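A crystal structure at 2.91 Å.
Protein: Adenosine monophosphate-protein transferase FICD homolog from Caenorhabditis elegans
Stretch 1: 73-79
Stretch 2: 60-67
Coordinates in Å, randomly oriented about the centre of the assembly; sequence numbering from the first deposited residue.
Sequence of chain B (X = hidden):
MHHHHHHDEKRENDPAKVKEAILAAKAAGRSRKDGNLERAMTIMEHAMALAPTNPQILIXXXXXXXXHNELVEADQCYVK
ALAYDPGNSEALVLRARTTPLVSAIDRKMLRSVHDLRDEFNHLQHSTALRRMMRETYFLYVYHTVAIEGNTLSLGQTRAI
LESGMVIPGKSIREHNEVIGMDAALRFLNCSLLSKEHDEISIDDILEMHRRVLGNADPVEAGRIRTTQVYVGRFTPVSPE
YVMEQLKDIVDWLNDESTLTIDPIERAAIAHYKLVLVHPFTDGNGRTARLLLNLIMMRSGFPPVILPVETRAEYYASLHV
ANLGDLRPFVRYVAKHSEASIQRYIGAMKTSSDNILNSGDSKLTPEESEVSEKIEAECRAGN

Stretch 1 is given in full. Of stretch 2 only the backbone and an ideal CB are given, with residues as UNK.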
ATOM      1  N   GLU B  73     -21.798  15.333 -35.535  1.00 42.84           N
ATOM      2  CA  GLU B  73     -20.597  16.135 -35.460  1.00 47.65           C
ATOM      3  C   GLU B  73     -20.912  17.630 -35.670  1.00 47.65           C
ATOM      4  O   GLU B  73     -20.327  18.508 -35.009  1.00 42.00           O
ATOM      5  CB  GLU B  73     -19.561  15.639 -36.467  1.00 50.02           C
ATOM      6  CG  GLU B  73     -18.174  16.149 -36.124  1.00 62.59           C
ATOM      7  CD  GLU B  73     -17.720  15.679 -34.741  1.00 69.13           C
ATOM      8  OE1 GLU B  73     -18.183  14.600 -34.284  1.00 66.46           O
ATOM      9  OE2 GLU B  73     -16.941  16.423 -34.094  1.00 63.74           O
ATOM     10  N   ALA B  74     -21.863  17.909 -36.557  1.00 46.90           N
ATOM     11  CA  ALA B  74     -22.291  19.280 -36.814  1.00 46.90           C
ATOM     12  C   ALA B  74     -22.836  19.900 -35.534  1.00 46.07           C
ATOM     13  O   ALA B  74     -22.424  21.008 -35.108  1.00 44.77           O
ATOM     14  CB  ALA B  74     -23.336  19.311 -37.895  1.00 48.21           C
ATOM     15  N   ASP B  75     -23.780  19.179 -34.936  1.00 41.92           N
ATOM     16  CA  ASP B  75     -24.334  19.554 -33.647  1.00 40.96           C
ATOM     17  C   ASP B  75     -23.224  19.787 -32.604  1.00 39.58           C
ATOM     18  O   ASP B  75     -23.276  20.743 -31.837  1.00 38.95           O
ATOM     19  CB  ASP B  75     -25.308  18.482 -33.174  1.00 36.91           C
ATOM     20  CG  ASP B  75     -25.789  18.722 -31.772  1.00 44.44           C
ATOM     21  OD1 ASP B  75     -25.075  18.317 -30.821  1.00 48.50           O
ATOM     22  OD2 ASP B  75     -26.881  19.304 -31.615  1.00 47.22           O
ATOM     23  N   GLN B  76     -22.213  18.924 -32.587  1.00 42.42           N
ATOM     24  CA  GLN B  76     -21.079  19.106 -31.666  1.00 42.32           C
ATOM     25  C   GLN B  76     -20.323  20.428 -31.875  1.00 39.17           C
ATOM     26  O   GLN B  76     -19.936  21.104 -30.899  1.00 34.99           O
ATOM     27  CB  GLN B  76     -20.145  17.904 -31.768  1.00 38.59           C
ATOM     28  CG  GLN B  76     -20.663  16.797 -30.904  1.00 37.53           C
ATOM     29  CD  GLN B  76     -20.783  17.245 -29.461  1.00 38.27           C
ATOM     30  OE1 GLN B  76     -19.788  17.630 -28.854  1.00 49.71           O
ATOM     31  NE2 GLN B  76     -21.998  17.242 -28.917  1.00 37.52           N
ATOM     32  N   CYS B  77     -20.081  20.766 -33.141  1.00 38.69           N
ATOM     33  CA  CYS B  77     -19.524  22.068 -33.485  1.00 39.39           C
ATOM     34  C   CYS B  77     -20.367  23.226 -32.931  1.00 40.79           C
ATOM     35  O   CYS B  77     -19.822  24.166 -32.334  1.00 38.92           O
ATOM     36  CB  CYS B  77     -19.398  22.224 -35.002  1.00 42.00           C
ATOM     37  SG  CYS B  77     -18.071  21.279 -35.766  1.00 54.36           S
ATOM     38  N   TYR B  78     -21.685  23.173 -33.145  1.00 38.69           N
ATOM     39  CA  TYR B  78     -22.547  24.264 -32.670  1.00 34.05           C
ATOM     40  C   TYR B  78     -22.519  24.364 -31.146  1.00 36.22           C
ATOM     41  O   TYR B  78     -22.470  25.463 -30.585  1.00 37.90           O
ATOM     42  CB  TYR B  78     -23.984  24.089 -33.150  1.00 33.93           C
ATOM     43  CG  TYR B  78     -24.125  23.981 -34.649  1.00 36.06           C
ATOM     44  CD1 TYR B  78     -23.276  24.677 -35.498  1.00 36.98           C
ATOM     45  CD2 TYR B  78     -25.111  23.173 -35.217  1.00 35.42           C
ATOM     46  CE1 TYR B  78     -23.400  24.569 -36.871  1.00 40.57           C
ATOM     47  CE2 TYR B  78     -25.244  23.064 -36.577  1.00 37.31           C
ATOM     48  CZ  TYR B  78     -24.386  23.760 -37.399  1.00 40.89           C
ATOM     49  OH  TYR B  78     -24.510  23.642 -38.757  1.00 45.65           O
ATOM     50  N   VAL B  79     -22.531  23.217 -30.475  1.00 33.53           N
ATOM     51  CA  VAL B  79     -22.505  23.208 -29.020  1.00 33.39           C
ATOM     52  C   VAL B  79     -21.222  23.844 -28.492  1.00 35.10           C
ATOM     53  O   VAL B  79     -21.266  24.655 -27.551  1.00 34.50           O
ATOM     54  CB  VAL B  79     -22.638  21.781 -28.455  1.00 35.84           C
ATOM     55  CG1 VAL B  79     -22.441  21.786 -26.936  1.00 33.17           C
ATOM     56  CG2 VAL B  79     -23.997  21.177 -28.824  1.00 35.93           C
ATOM     57  N   UNK B  60     -18.825  27.432 -39.073  1.00 46.89           N
ATOM     58  CA  UNK B  60     -18.647  27.081 -40.486  1.00 52.37           C
ATOM     59  C   UNK B  60     -18.381  25.579 -40.682  1.00 55.98           C
ATOM     60  O   UNK B  60     -19.050  24.899 -41.479  1.00 55.01           O
ATOM     61  CB  UNK B  60     -17.494  27.892 -41.081  1.00 52.37           C
ATOM     62  N   UNK B  61     -17.400  25.079 -39.933  1.00 56.91           N
ATOM     63  CA  UNK B  61     -17.040  23.669 -39.926  1.00 57.26           C
ATOM     64  C   UNK B  61     -18.297  22.847 -39.686  1.00 55.65           C
ATOM     65  O   UNK B  61     -18.547  21.849 -40.360  1.00 56.14           O
ATOM     66  CB  UNK B  61     -15.979  23.373 -38.864  1.00 57.26           C
ATOM     67  N   UNK B  62     -19.104  23.321 -38.743  1.00 55.22           N
ATOM     68  CA  UNK B  62     -20.385  22.724 -38.419  1.00 50.77           C
ATOM     69  C   UNK B  62     -21.282  22.599 -39.634  1.00 50.46           C
ATOM     70  O   UNK B  62     -21.811  21.528 -39.914  1.00 52.70           O
ATOM     71  CB  UNK B  62     -21.088  23.546 -37.337  1.00 50.77           C
ATOM     72  N   UNK B  63     -21.461  23.687 -40.372  1.00 53.17           N
ATOM     73  CA  UNK B  63     -22.409  23.633 -41.484  1.00 52.98           C
ATOM     74  C   UNK B  63     -21.887  22.772 -42.623  1.00 54.17           C
ATOM     75  O   UNK B  63     -22.671  22.115 -43.329  1.00 53.87           O
ATOM     76  CB  UNK B  63     -22.709  25.044 -41.995  1.00 52.98           C
ATOM     77  N   UNK B  64     -20.564  22.723 -42.756  1.00 57.27           N
ATOM     78  CA  UNK B  64     -19.939  21.804 -43.693  1.00 52.87           C
ATOM     79  C   UNK B  64     -20.253  20.368 -43.297  1.00 53.99           C
ATOM     80  O   UNK B  64     -20.632  19.562 -44.144  1.00 56.09           O
ATOM     81  CB  UNK B  64     -18.427  22.030 -43.748  1.00 52.87           C
ATOM     82  N   UNK B  65     -20.143  20.066 -42.004  1.00 55.24           N
ATOM     83  CA  UNK B  65     -20.468  18.727 -41.515  1.00 54.15           C
ATOM     84  C   UNK B  65     -21.901  18.388 -41.830  1.00 51.41           C
ATOM     85  O   UNK B  65     -22.203  17.281 -42.252  1.00 54.60           O
ATOM     86  CB  UNK B  65     -20.220  18.617 -40.009  1.00 54.15           C
ATOM     87  N   UNK B  66     -22.786  19.355 -41.616  1.00 56.88           N
ATOM     88  CA  UNK B  66     -24.213  19.131 -41.804  1.00 54.77           C
ATOM     89  C   UNK B  66     -24.484  18.807 -43.259  1.00 54.75           C
ATOM     90  O   UNK B  66     -25.343  17.988 -43.571  1.00 54.36           O
ATOM     91  CB  UNK B  66     -25.025  20.350 -41.362  1.00 54.77           C
ATOM     92  N   UNK B  67     -23.727  19.430 -44.154  1.00 57.62           N
ATOM     93  CA  UNK B  67     -23.905  19.118 -45.562  1.00 63.99           C
ATOM     94  C   UNK B  67     -23.430  17.740 -46.009  1.00 65.23           C
ATOM     95  O   UNK B  67     -23.932  17.198 -46.989  1.00 69.31           O
ATOM     96  CB  UNK B  67     -23.176  20.176 -46.392  1.00 63.99           C
TER

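Stretch 2 is helical throughout and packs nearly antiparallel to the helix of stretch 1, at 165° between their directions, with the axes approaching to 7.8 Å. Position 60 directs its CA-to-CB bond away, and nothing of stretch 1 lies within 5.5 Å of the ideal CB, so many side chains would suit it, polar ones included. It is Glu60, which makes no contact with stretch 1.

At position 61 the bond points sideways and the ideal CB lies 4.3 Å from Cys77 SG. An apolar side chain of moderate or large size would fit beside the sulfur. Met61 occupies it, its CG 3.9 Å from Cys77 SG, while the end of the chain leads away.

Position 62 is the most restrictive. An ideal CB would point straight at stretch 1, 2.6 Å from Tyr78 CE1, a clash, and 3.2 Å from Cys77 CB, which is tight. The backbone angles, -55/-51, are ordinary helical values and do not themselves demand glycine; the packing does. Gly62 lets the helices close until its CA is 4.3 Å from Ala74 CA. Its CA also lies 3.6 Å from Cys77 CB, and its O is 3.4 Å from Ala74 CB.

Position 63 points away overall, yet its ideal CB is 4.0 Å from Tyr78 OH. A flexible side chain, polar or with an aliphatic stem, could pass the hydroxyl and continue outward. Gln63 does so, with chi1 m and chi2 t, bringing CG to 3.2 Å from Tyr78 OH.

Position 64 points sideways with no neighbour from stretch 1, which leaves the choice open; Ile64 makes no contact there.

Position 65 points toward stretch 1, its ideal CB 3.8 Å from Ala74 CB, with the acidic side chain of Glu73 further along. An aliphatic residue would cover the alanine, and a long basic one could also extend beside the glutamate. Arg65 packs its CB 3.8 Å from Ala74 CB and its CD 3.5 Å from Glu73 CG, a contact between the aliphatic portions of both chains.

At position 66 the bond points sideways, but the ideal CB is 4.0 Å from Ala74 CB and 4.2 Å from Tyr78 OH. A side chain able to accept a hydrogen bond, such as Glu or Gln, would suit the phenol. Glu66 extends with chi2 t, and its OE2 accepts a hydrogen bond from Tyr78 OH at 2.7 Å, approaching the ring at its edge. Its CG lies 3.9 Å from Ala74 CB.

Position 67 is out of reach and unconstrained by stretch 1; it is Met67.

Stretch 2 (60-67) EMGQIREM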
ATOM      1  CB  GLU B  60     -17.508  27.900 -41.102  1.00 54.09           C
ATOM      2  CG  GLU B  60     -17.362  27.726 -42.614  1.00 66.07           C
ATOM      3  CD  GLU B  60     -18.519  28.339 -43.412  1.00 77.93           C
ATOM      4  OE1 GLU B  60     -19.252  29.199 -42.864  1.00 69.21           O
ATOM      5  OE2 GLU B  60     -18.689  27.957 -44.594  1.00 73.81           O
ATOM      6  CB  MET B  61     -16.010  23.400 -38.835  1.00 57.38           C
ATOM      7  CG  MET B  61     -15.608  21.962 -38.689  1.00 64.09           C
ATOM      8  SD  MET B  61     -15.090  21.280 -40.272  1.00 85.86           S
ATOM      9  CE  MET B  61     -13.525  22.123 -40.473  1.00 74.95           C
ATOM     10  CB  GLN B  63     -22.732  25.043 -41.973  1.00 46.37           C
ATOM     11  CG  GLN B  63     -23.592  25.793 -40.983  1.00 44.27           C
ATOM     12  CD  GLN B  63     -23.886  27.206 -41.402  1.00 50.14           C
ATOM     13  OE1 GLN B  63     -23.076  28.105 -41.183  1.00 56.14           O
ATOM     14  NE2 GLN B  63     -25.059  27.422 -41.991  1.00 52.27           N
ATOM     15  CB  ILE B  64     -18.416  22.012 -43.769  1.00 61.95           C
ATOM     16  CG1 ILE B  64     -18.095  23.368 -44.416  1.00 59.68           C
ATOM     17  CG2 ILE B  64     -17.744  20.877 -44.546  1.00 59.26           C
ATOM     18  CD1 ILE B  64     -16.636  23.784 -44.268  1.00 69.66           C
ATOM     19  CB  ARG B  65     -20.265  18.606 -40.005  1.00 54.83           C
ATOM     20  CG  ARG B  65     -18.860  18.861 -39.522  1.00 59.82           C
ATOM     21  CD  ARG B  65     -18.057  17.611 -39.356  1.00 60.64           C
ATOM     22  NE  ARG B  65     -16.654  17.956 -39.155  1.00 67.55           N
ATOM     23  CZ  ARG B  65     -15.633  17.242 -39.610  1.00 72.77           C
ATOM     24  NH1 ARG B  65     -15.851  16.123 -40.294  1.00 68.51           N
ATOM     25  NH2 ARG B  65     -14.396  17.651 -39.375  1.00 71.75           N
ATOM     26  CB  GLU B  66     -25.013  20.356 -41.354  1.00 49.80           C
ATOM     27  CG  GLU B  66     -26.204  20.031 -40.491  1.00 53.19           C
ATOM     28  CD  GLU B  66     -27.068  21.247 -40.139  1.00 58.01           C
ATOM     29  OE1 GLU B  66     -28.311  21.129 -40.208  1.00 57.10           O
ATOM     30  OE2 GLU B  66     -26.518  22.347 -39.914  1.00 51.92           O
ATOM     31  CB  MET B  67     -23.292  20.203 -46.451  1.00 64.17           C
ATOM     32  CG  MET B  67     -24.295  21.335 -46.722  1.00 64.33           C
ATOM     33  SD  MET B  67     -23.839  22.422 -48.086  1.00 91.56           S
ATOM     34  CE  MET B  67     -22.389  23.240 -47.409  1.00 78.60           C
TER
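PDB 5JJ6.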